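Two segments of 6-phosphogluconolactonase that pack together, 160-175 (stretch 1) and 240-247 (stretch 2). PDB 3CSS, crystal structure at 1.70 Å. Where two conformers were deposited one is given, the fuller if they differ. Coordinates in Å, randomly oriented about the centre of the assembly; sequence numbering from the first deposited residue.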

# COMPACT_ATOMS: atom_id res chain seq x y z
N LEU A 160 3.16 -2.29 2.43
CA LEU A 160 3.28 -1.08 3.20
C LEU A 160 2.00 -0.27 2.98
O LEU A 160 1.51 -0.19 1.85
CB LEU A 160 4.47 -0.27 2.73
CG LEU A 160 5.84 -0.91 2.89
CD1 LEU A 160 6.89 0.02 2.26
CD2 LEU A 160 6.12 -1.11 4.37
N LEU A 161 1.50 0.35 4.05
CA LEU A 161 0.27 1.13 4.00
C LEU A 161 0.39 2.38 4.85
O LEU A 161 1.25 2.47 5.72
CB LEU A 161 -0.93 0.30 4.51
CG LEU A 161 -1.38 -0.92 3.72
CD1 LEU A 161 -2.48 -1.59 4.54
CD2 LEU A 161 -1.87 -0.54 2.32
N GLY A 162 -0.46 3.35 4.55
CA GLY A 162 -0.71 4.45 5.44
C GLY A 162 -2.17 4.57 5.79
O GLY A 162 -3.00 3.83 5.26
N PHE A 163 -2.49 5.53 6.65
CA PHE A 163 -3.87 5.87 6.95
C PHE A 163 -4.09 7.33 6.59
O PHE A 163 -3.26 8.18 6.92
CB PHE A 163 -4.18 5.74 8.45
CG PHE A 163 -4.32 4.33 8.97
CD1 PHE A 163 -4.82 3.28 8.19
CD2 PHE A 163 -4.02 4.07 10.28
CE1 PHE A 163 -4.97 2.01 8.76
CE2 PHE A 163 -4.17 2.84 10.85
CZ PHE A 163 -4.66 1.81 10.09
N GLY A 164 -5.22 7.61 5.96
CA GLY A 164 -5.71 8.97 5.87
C GLY A 164 -6.55 9.35 7.06
O GLY A 164 -7.12 8.48 7.75
N SER A 165 -6.69 10.65 7.27
CA SER A 165 -7.60 11.16 8.30
C SER A 165 -9.08 10.80 8.05
O SER A 165 -9.89 10.89 8.95
CB SER A 165 -7.46 12.66 8.47
OG SER A 165 -7.90 13.32 7.30
N ASP A 166 -9.39 10.42 6.82
CA ASP A 166 -10.71 9.92 6.44
C ASP A 166 -10.92 8.43 6.72
O ASP A 166 -11.99 7.88 6.43
CB ASP A 166 -10.97 10.23 4.96
CG ASP A 166 -10.12 9.38 4.03
OD1 ASP A 166 -9.06 8.90 4.47
OD2 ASP A 166 -10.52 9.18 2.85
N GLY A 167 -9.88 7.76 7.24
CA GLY A 167 -9.95 6.32 7.53
C GLY A 167 -9.55 5.41 6.38
O GLY A 167 -9.59 4.18 6.51
N HIS A 168 -9.18 5.97 5.22
CA HIS A 168 -8.78 5.17 4.07
C HIS A 168 -7.36 4.62 4.26
O HIS A 168 -6.57 5.13 5.06
CB HIS A 168 -8.91 5.97 2.75
CG HIS A 168 -7.68 6.70 2.33
ND1 HIS A 168 -7.36 7.95 2.79
CD2 HIS A 168 -6.71 6.37 1.43
CE1 HIS A 168 -6.22 8.35 2.24
NE2 HIS A 168 -5.81 7.41 1.40
N THR A 169 -7.05 3.59 3.48
CA THR A 169 -5.69 3.10 3.33
C THR A 169 -5.54 2.73 1.84
O THR A 169 -6.55 2.60 1.11
CB THR A 169 -5.40 1.91 4.27
OG1 THR A 169 -4.00 1.58 4.25
CG2 THR A 169 -6.25 0.66 3.91
N ALA A 170 -4.31 2.61 1.38
CA ALA A 170 -4.04 2.46 -0.06
C ALA A 170 -4.87 3.52 -0.81
O ALA A 170 -4.83 4.68 -0.41
CB ALA A 170 -4.38 1.03 -0.51
N SER A 171 -5.58 3.18 -1.88
CA SER A 171 -6.63 4.10 -2.41
C SER A 171 -8.02 3.45 -2.27
O SER A 171 -8.88 3.55 -3.15
CB SER A 171 -6.34 4.57 -3.84
OG SER A 171 -5.33 5.57 -3.83
N ILE A 172 -8.21 2.80 -1.12
CA ILE A 172 -9.48 2.19 -0.77
C ILE A 172 -10.22 3.25 0.07
O ILE A 172 -10.06 3.31 1.31
CB ILE A 172 -9.28 0.86 0.01
CG1 ILE A 172 -8.50 -0.14 -0.86
CG2 ILE A 172 -10.65 0.29 0.41
CD1 ILE A 172 -7.90 -1.36 -0.12
N PHE A 173 -10.94 4.13 -0.63
CA PHE A 173 -11.62 5.28 -0.01
C PHE A 173 -13.04 4.93 0.42
O PHE A 173 -13.68 4.08 -0.20
CB PHE A 173 -11.66 6.48 -0.98
CG PHE A 173 -10.33 7.16 -1.15
CD1 PHE A 173 -9.86 8.07 -0.21
CD2 PHE A 173 -9.54 6.88 -2.25
CE1 PHE A 173 -8.64 8.69 -0.37
CE2 PHE A 173 -8.31 7.49 -2.40
CZ PHE A 173 -7.86 8.39 -1.46
N PRO A 174 -13.54 5.63 1.45
CA PRO A 174 -14.97 5.51 1.78
C PRO A 174 -15.85 5.78 0.57
O PRO A 174 -15.58 6.70 -0.21
CB PRO A 174 -15.19 6.58 2.86
CG PRO A 174 -13.88 6.98 3.34
CD PRO A 174 -12.84 6.58 2.32
N ASP A 175 -16.87 4.95 0.39
CA ASP A 175 -17.88 5.09 -0.66
C ASP A 175 -17.29 5.16 -2.09
O ASP A 175 -17.86 5.82 -2.99
CB ASP A 175 -18.80 6.28 -0.34
CG ASP A 175 -19.41 6.17 1.06
OD1 ASP A 175 -20.20 5.24 1.31
OD2 ASP A 175 -19.07 7.00 1.94
N LEU A 240 -16.46 4.57 12.25
CA LEU A 240 -15.85 3.30 11.83
C LEU A 240 -15.10 3.50 10.51
O LEU A 240 -15.72 3.85 9.47
CB LEU A 240 -16.94 2.22 11.72
CG LEU A 240 -16.46 0.77 11.48
CD1 LEU A 240 -17.48 -0.23 12.02
CD2 LEU A 240 -16.17 0.50 10.01
N PRO A 241 -13.76 3.33 10.53
CA PRO A 241 -12.97 3.61 9.32
C PRO A 241 -13.04 2.47 8.32
O PRO A 241 -13.13 1.31 8.72
CB PRO A 241 -11.53 3.72 9.87
CG PRO A 241 -11.51 2.80 11.03
CD PRO A 241 -12.91 2.90 11.67
N VAL A 242 -12.99 2.80 7.03
CA VAL A 242 -13.03 1.78 6.00
C VAL A 242 -11.84 0.79 6.19
O VAL A 242 -11.98 -0.42 5.93
CB VAL A 242 -13.08 2.40 4.58
CG1 VAL A 242 -11.75 3.00 4.24
CG2 VAL A 242 -13.55 1.37 3.54
N SER A 243 -10.74 1.29 6.78
CA SER A 243 -9.56 0.44 7.01
C SER A 243 -9.72 -0.64 8.10
O SER A 243 -8.82 -1.47 8.28
CB SER A 243 -8.34 1.32 7.27
OG SER A 243 -8.57 2.16 8.38
N ARG A 244 -10.88 -0.69 8.77
CA ARG A 244 -11.19 -1.81 9.66
C ARG A 244 -11.14 -3.17 8.94
O ARG A 244 -11.00 -4.21 9.60
CB ARG A 244 -12.54 -1.60 10.35
CG ARG A 244 -12.81 -2.59 11.47
CD ARG A 244 -14.10 -2.30 12.24
NE ARG A 244 -14.40 -3.39 13.19
CZ ARG A 244 -13.89 -3.52 14.41
NH1 ARG A 244 -13.04 -2.65 14.90
NH2 ARG A 244 -14.25 -4.55 15.16
N PHE A 245 -11.20 -3.20 7.59
CA PHE A 245 -11.01 -4.49 6.88
C PHE A 245 -9.67 -5.16 7.21
O PHE A 245 -9.51 -6.39 7.02
CB PHE A 245 -11.19 -4.34 5.36
CG PHE A 245 -10.02 -3.73 4.65
CD1 PHE A 245 -8.93 -4.52 4.26
CD2 PHE A 245 -10.01 -2.36 4.33
CE1 PHE A 245 -7.84 -3.94 3.61
CE2 PHE A 245 -8.93 -1.80 3.64
CZ PHE A 245 -7.85 -2.59 3.30
N LEU A 246 -8.70 -4.38 7.67
CA LEU A 246 -7.39 -4.95 8.09
C LEU A 246 -7.49 -6.02 9.19
O LEU A 246 -6.65 -6.91 9.30
CB LEU A 246 -6.46 -3.82 8.52
CG LEU A 246 -5.98 -2.90 7.41
CD1 LEU A 246 -5.19 -1.72 8.02
CD2 LEU A 246 -5.15 -3.65 6.33
N ARG A 247 -8.57 -5.98 9.97
CA ARG A 247 -8.81 -6.97 11.02
C ARG A 247 -8.91 -8.38 10.45
O ARG A 247 -8.71 -9.36 11.19
CB ARG A 247 -10.08 -6.64 11.79
CG ARG A 247 -10.01 -5.38 12.65
CD ARG A 247 -11.21 -5.23 13.57
NE ARG A 247 -11.20 -6.27 14.60
CZ ARG A 247 -10.51 -6.19 15.72
NH1 ARG A 247 -9.77 -5.12 16.00
NH2 ARG A 247 -10.54 -7.19 16.59
O HOH W 1 -13.40 5.58 6.51

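A single carbonyl carries all the direct hydrogen bonding between these two segments: Gly 167 O accepts from Ser 243 N at 3.1 Å and from Ser 243 OG at 2.9 Å. The serine, its chi1 in the p well, thus folds its hydroxyl back beside its own amide so that both donors converge on one oxygen.

The acceptor sits at the end of a tight turn. Gly 167 closes a type I turn from Gly 164, with Gly 167 N hydrogen-bonded to Gly 164 O at 2.9 Å, and at its phi/psi of 89/-1° a CB would be jammed against the carbonyl O of Asp 166, which by itself calls for glycine. The packing adds a second demand: Gly 167 CA lies 3.8 Å from Pro 241 CB, and an ideal CB on Gly 167 would clash with that same Pro 241 CB. Asp 166 braces the loop, its OD1 accepting from His 168 N at 3.0 Å and from His 168 ND1 at 2.6 Å. A water extends the polar seam, donating to Asp 166 O at 2.7 Å and accepting from Val 242 N at 2.9 Å.

Around this polar centre the packing is mostly apolar. Val 242, the residue most covered by the partner segment, points toward it and sets CG1 against a carbonyl, 3.4 Å from Ile 172 O, with Pro 174 CD at 4.2 Å from the same CG1. Farther along the 3-10 segment, Phe 245 starts sideways but brings its ring end nearer, where CZ meets Ile 172 CD1 at 3.6 Å and CE2 meets Thr 169 CG2 at 3.6 Å. Thr 169 serves two environments: its methyl packs across the contact while OG1 donates to Gly 162 O at 2.7 Å. Leu 246 packs on two residues, with CD2 3.8 Å from Leu 161 CD1 and CD1 at the edge of the Phe 163 ring, 3.8 Å from its CE1.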